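Local coordinates for protein dextranase (PDB 6NZS) that hydrolyses internal alpha-1,6-glucosidic linkages in dextran, the reaction of a family 49 endo-dextranase, at residues G8-W13 and K94-D99; E548-G553 and G570-D575. One frame throughout, in Å; residues are numbered along the deposited sequence.

Contact 1 (8-13 with 94-99) lies in the N-terminal Ig-like domain, while contact 2 (548-553 with 570-575) belongs to the late turns of the parallel beta-helix, the solenoid fold of glycoside hydrolase family 49. Contact 1 lies wholly earlier in the chain than contact 2. Their centres stand about 42 Å apart, with about 30 Å between their nearest atoms, and each centre lies about 25 Å from that of the chain. They therefore never meet, and neither includes a bound substrate. Contact 1 is bridged by a water between loop carbonyls beside an apolar touch of two strands; contact 2 is a direct tyrosine hydrogen bond from a strand segment to a loop.

Contact 1 (G8-W13 and K94-D99)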
# COMPACT_ATOMS: atom_id res chain seq x y z
N GLY A 8 16.52 -19.63 -16.89
CA GLY A 8 17.16 -18.33 -16.82
C GLY A 8 16.22 -17.16 -17.01
O GLY A 8 16.53 -16.04 -16.57
N ASN A 9 15.06 -17.37 -17.65
CA ASN A 9 14.17 -16.28 -18.01
C ASN A 9 12.84 -16.29 -17.27
O ASN A 9 12.10 -15.30 -17.37
CB ASN A 9 13.85 -16.29 -19.50
CG ASN A 9 15.05 -15.95 -20.35
OD1 ASN A 9 16.09 -15.53 -19.85
ND2 ASN A 9 14.91 -16.14 -21.65
N LEU A 10 12.50 -17.37 -16.59
CA LEU A 10 11.19 -17.48 -15.97
C LEU A 10 11.32 -18.35 -14.73
O LEU A 10 11.94 -19.42 -14.77
CB LEU A 10 10.17 -18.09 -16.94
CG LEU A 10 8.72 -18.21 -16.48
CD1 LEU A 10 8.13 -16.85 -16.06
CD2 LEU A 10 7.88 -18.85 -17.59
N HIS A 11 10.74 -17.89 -13.62
CA HIS A 11 10.71 -18.68 -12.41
C HIS A 11 9.31 -18.59 -11.83
O HIS A 11 8.83 -17.49 -11.51
CB HIS A 11 11.73 -18.19 -11.38
CG HIS A 11 11.77 -19.03 -10.15
ND1 HIS A 11 12.05 -18.52 -8.90
CD2 HIS A 11 11.57 -20.36 -9.97
CE1 HIS A 11 12.01 -19.49 -8.01
NE2 HIS A 11 11.72 -20.62 -8.63
N THR A 12 8.65 -19.74 -11.70
CA THR A 12 7.38 -19.86 -11.01
C THR A 12 7.50 -20.95 -9.95
O THR A 12 8.47 -21.71 -9.92
CB THR A 12 6.22 -20.18 -11.95
OG1 THR A 12 6.35 -21.53 -12.42
CG2 THR A 12 6.20 -19.24 -13.15
N TRP A 13 6.50 -21.03 -9.07
CA TRP A 13 6.57 -21.98 -7.97
C TRP A 13 5.16 -22.36 -7.53
O TRP A 13 4.16 -21.75 -7.93
CB TRP A 13 7.37 -21.44 -6.79
CG TRP A 13 6.89 -20.12 -6.29
CD1 TRP A 13 5.92 -19.89 -5.35
CD2 TRP A 13 7.35 -18.82 -6.72
NE1 TRP A 13 5.75 -18.54 -5.17
CE2 TRP A 13 6.61 -17.86 -5.99
CE3 TRP A 13 8.31 -18.38 -7.64
CZ2 TRP A 13 6.81 -16.49 -6.15
CZ3 TRP A 13 8.50 -17.02 -7.81
CH2 TRP A 13 7.74 -16.08 -7.06
N LYS A 94 12.03 -11.76 -19.81
CA LYS A 94 11.70 -11.60 -21.21
C LYS A 94 10.18 -11.56 -21.30
O LYS A 94 9.50 -12.13 -20.44
CB LYS A 94 12.27 -12.79 -22.00
CG LYS A 94 12.10 -12.78 -23.51
CD LYS A 94 13.01 -13.86 -24.13
CE LYS A 94 12.71 -14.10 -25.60
NZ LYS A 94 13.00 -12.94 -26.46
N ASP A 95 9.66 -10.88 -22.33
CA ASP A 95 8.21 -10.75 -22.50
C ASP A 95 7.53 -12.10 -22.33
O ASP A 95 8.01 -13.12 -22.82
CB ASP A 95 7.89 -10.25 -23.91
CG ASP A 95 8.30 -8.81 -24.16
OD1 ASP A 95 9.06 -8.23 -23.36
OD2 ASP A 95 7.87 -8.26 -25.19
N VAL A 96 6.37 -12.09 -21.65
CA VAL A 96 5.62 -13.31 -21.38
C VAL A 96 4.17 -13.13 -21.80
O VAL A 96 3.64 -12.02 -21.87
CB VAL A 96 5.67 -13.74 -19.90
CG1 VAL A 96 7.07 -14.19 -19.50
CG2 VAL A 96 5.14 -12.63 -19.00
N TRP A 97 3.53 -14.26 -22.07
CA TRP A 97 2.07 -14.35 -22.14
C TRP A 97 1.58 -14.97 -20.84
O TRP A 97 2.03 -16.06 -20.46
CB TRP A 97 1.63 -15.25 -23.29
CG TRP A 97 1.59 -14.60 -24.66
CD1 TRP A 97 2.40 -14.87 -25.72
CD2 TRP A 97 0.66 -13.59 -25.11
NE1 TRP A 97 2.04 -14.10 -26.80
CE2 TRP A 97 0.98 -13.31 -26.45
CE3 TRP A 97 -0.41 -12.91 -24.51
CZ2 TRP A 97 0.27 -12.36 -27.21
CZ3 TRP A 97 -1.11 -11.98 -25.27
CH2 TRP A 97 -0.77 -11.71 -26.60
N VAL A 98 0.66 -14.29 -20.16
CA VAL A 98 0.08 -14.78 -18.91
C VAL A 98 -1.37 -15.16 -19.17
O VAL A 98 -2.16 -14.32 -19.61
CB VAL A 98 0.16 -13.71 -17.81
CG1 VAL A 98 -0.43 -14.25 -16.53
CG2 VAL A 98 1.61 -13.29 -17.59
N ASP A 99 -1.72 -16.43 -18.92
CA ASP A 99 -3.11 -16.87 -19.00
C ASP A 99 -3.74 -16.73 -17.62
O ASP A 99 -3.21 -17.25 -16.64
CB ASP A 99 -3.19 -18.35 -19.40
CG ASP A 99 -2.63 -18.62 -20.78
OD1 ASP A 99 -3.08 -17.98 -21.74
OD2 ASP A 99 -1.75 -19.49 -20.89
O HOH W 1 10.54 -14.78 -19.51
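Asn9 and Lys94 bring the two backbones nearest, with the CA of Asn9 6.2 Å from the CA of Lys94, yet no direct hydrogen bond spans the gap. A water bridges them instead, donating to Asn9 O at 2.7 Å and to Lys94 O at 3.0 Å, with an angle of about 128° between the two oxygens as seen from the water. The direct backbone bonds lie just before Lys94: Asn9 with Ala93 and, within the antiparallel pairing of strands 10-11 and 84-92, His11 with Glu91. The chain then turns through Lys94 and Asp95 into strand 96-102, which runs between strands 37-43 and 132-137.

On the outer side, the amide of Asn9 passes slantwise across the aliphatic part of Lys94, and ND2 of Asn9 comes 3.9 Å from CD of Lys94. Lys94 sends CG anti to its own nitrogen (chi1 -177°) and stays extended until chi4, which turns to 66° and leads NZ away from Asn9. The amide is anchored by other partners: ND2 donates to Gln43 OE1, and OD1 takes a weak hydrogen bond from Arg195. Further in, Leu10 directs CD1 toward CG1 of Val96, 4.5 Å away, a loose apolar touch. Leu10 and Val96 both rest on Val41, and Leu10 also packs on Phe90, so the pair belongs to the hydrophobic interior of this Ig-like domain.

Two carbonyls that could not bond to each other are reconciled by one water supplying both protons, while the lysine contributes methylenes to the amide and keeps its charge away from it. The water couples the loop residues flanking the two strands, Asn9 and Lys94, and the strands themselves meet only in the apolar touch of Leu10 on Val96; no hydrogen bond pairs them.

Contact 2 (E548-G553 and G570-D575); sequences ENYSVG and GRIGFD
Gly570 receives the phenol of Tyr550 on its carbonyl: OH of Tyr550 donates to O of Gly570 at 2.7 Å. The hydroxyl oxygen stands at 131° to the C=O bond of Gly570 and 24° from the carbonyl plane, while O lies near the plane of the tyrosine ring, at its edge. Tyr550 reaches that far because its CG stands anti to the backbone nitrogen (chi1 165°), throwing the ring across from strand 545-552. Arg571 turns aside to Gln518 and to the backbone oxygen of Gln568. Next, Ile572 brings CD1 to 4.0 Å from CE2 of Tyr550, in the plane of the ring and thus at its rim, the two side chains running alongside each other in opposite senses. Its other branch serves a different neighbour: CG2 of Ile572 sits 3.4 Å above the centre of the Phe574 ring, a CH-pi-like placement, and that ring meets Trp582 edge-to-face.

Around the tyrosine, Leu505 and Ile507 of the preceding solenoid turn, together with Trp510, add to the packing. This joins the loop before strand 582-585 to one of the last strands of the beta-helix. A buried hydroxyl and a buried carbonyl satisfy one another here, and the isoleucine methyl adds an apolar touch at the ring edge.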
# COMPACT_ATOMS: atom_id res chain seq x y z
N GLU A 548 -1.33 22.04 -10.91
CA GLU A 548 -1.08 22.16 -12.34
C GLU A 548 -1.68 20.94 -13.04
O GLU A 548 -1.32 19.81 -12.72
CB GLU A 548 0.42 22.23 -12.61
CG GLU A 548 0.77 22.37 -14.07
CD GLU A 548 2.26 22.43 -14.34
OE1 GLU A 548 3.05 22.33 -13.37
OE2 GLU A 548 2.64 22.58 -15.51
N ASN A 549 -2.60 21.17 -13.97
CA ASN A 549 -3.28 20.08 -14.67
C ASN A 549 -3.97 19.13 -13.70
O ASN A 549 -3.92 17.91 -13.87
CB ASN A 549 -2.34 19.32 -15.60
CG ASN A 549 -1.67 20.22 -16.60
OD1 ASN A 549 -2.25 21.23 -17.01
ND2 ASN A 549 -0.45 19.87 -17.00
N TYR A 550 -4.58 19.69 -12.66
CA TYR A 550 -5.55 18.96 -11.86
C TYR A 550 -6.80 18.79 -12.72
O TYR A 550 -7.32 19.78 -13.25
CB TYR A 550 -5.85 19.79 -10.61
CG TYR A 550 -7.07 19.42 -9.79
CD1 TYR A 550 -7.50 18.10 -9.66
CD2 TYR A 550 -7.80 20.40 -9.12
CE1 TYR A 550 -8.60 17.77 -8.89
CE2 TYR A 550 -8.90 20.10 -8.36
CZ TYR A 550 -9.31 18.78 -8.25
OH TYR A 550 -10.41 18.48 -7.50
N SER A 551 -7.24 17.55 -12.91
CA SER A 551 -8.37 17.31 -13.81
C SER A 551 -9.34 16.32 -13.19
O SER A 551 -8.95 15.44 -12.41
CB SER A 551 -7.92 16.81 -15.19
OG SER A 551 -7.34 15.51 -15.13
N VAL A 552 -10.61 16.48 -13.55
CA VAL A 552 -11.68 15.56 -13.18
C VAL A 552 -12.43 15.22 -14.46
O VAL A 552 -12.86 16.12 -15.19
CB VAL A 552 -12.65 16.19 -12.16
CG1 VAL A 552 -13.63 15.13 -11.69
CG2 VAL A 552 -11.88 16.78 -10.97
N GLY A 553 -12.57 13.93 -14.74
CA GLY A 553 -13.26 13.51 -15.95
C GLY A 553 -12.62 14.03 -17.22
O GLY A 553 -13.31 14.21 -18.24
N GLY A 570 -14.22 21.31 -9.71
CA GLY A 570 -12.98 21.14 -8.96
C GLY A 570 -13.17 20.90 -7.47
O GLY A 570 -12.26 20.37 -6.81
N ARG A 571 -14.32 21.30 -6.92
CA ARG A 571 -14.65 21.07 -5.52
C ARG A 571 -13.68 21.77 -4.56
O ARG A 571 -13.52 21.35 -3.41
CB ARG A 571 -14.76 19.57 -5.17
CG ARG A 571 -15.70 18.75 -6.06
CD ARG A 571 -17.18 19.03 -5.77
NE ARG A 571 -18.03 17.93 -6.22
CZ ARG A 571 -18.57 17.83 -7.44
NH1 ARG A 571 -18.36 18.77 -8.35
NH2 ARG A 571 -19.33 16.79 -7.74
N ILE A 572 -13.04 22.85 -5.00
CA ILE A 572 -12.03 23.52 -4.19
C ILE A 572 -12.71 24.49 -3.23
O ILE A 572 -13.28 25.50 -3.67
CB ILE A 572 -10.97 24.21 -5.05
CG1 ILE A 572 -10.13 23.18 -5.81
CG2 ILE A 572 -10.06 25.09 -4.19
CD1 ILE A 572 -9.22 23.78 -6.87
N GLY A 573 -12.64 24.19 -1.94
CA GLY A 573 -13.20 25.01 -0.88
C GLY A 573 -12.13 25.57 0.05
O GLY A 573 -12.31 25.61 1.27
N PHE A 574 -11.01 25.97 -0.54
CA PHE A 574 -9.92 26.56 0.22
C PHE A 574 -10.38 27.86 0.88
O PHE A 574 -11.25 28.57 0.37
CB PHE A 574 -8.76 26.87 -0.74
CG PHE A 574 -8.10 25.64 -1.36
CD1 PHE A 574 -8.39 24.35 -0.92
CD2 PHE A 574 -7.17 25.80 -2.37
CE1 PHE A 574 -7.76 23.25 -1.49
CE2 PHE A 574 -6.54 24.72 -2.95
CZ PHE A 574 -6.84 23.43 -2.51
N ASP A 575 -9.81 28.16 2.05
CA ASP A 575 -10.21 29.37 2.77
C ASP A 575 -9.94 30.61 1.92
O ASP A 575 -8.91 30.72 1.25
CB ASP A 575 -9.42 29.51 4.07
CG ASP A 575 -9.84 28.52 5.14
OD1 ASP A 575 -10.71 27.65 4.90
OD2 ASP A 575 -9.28 28.60 6.26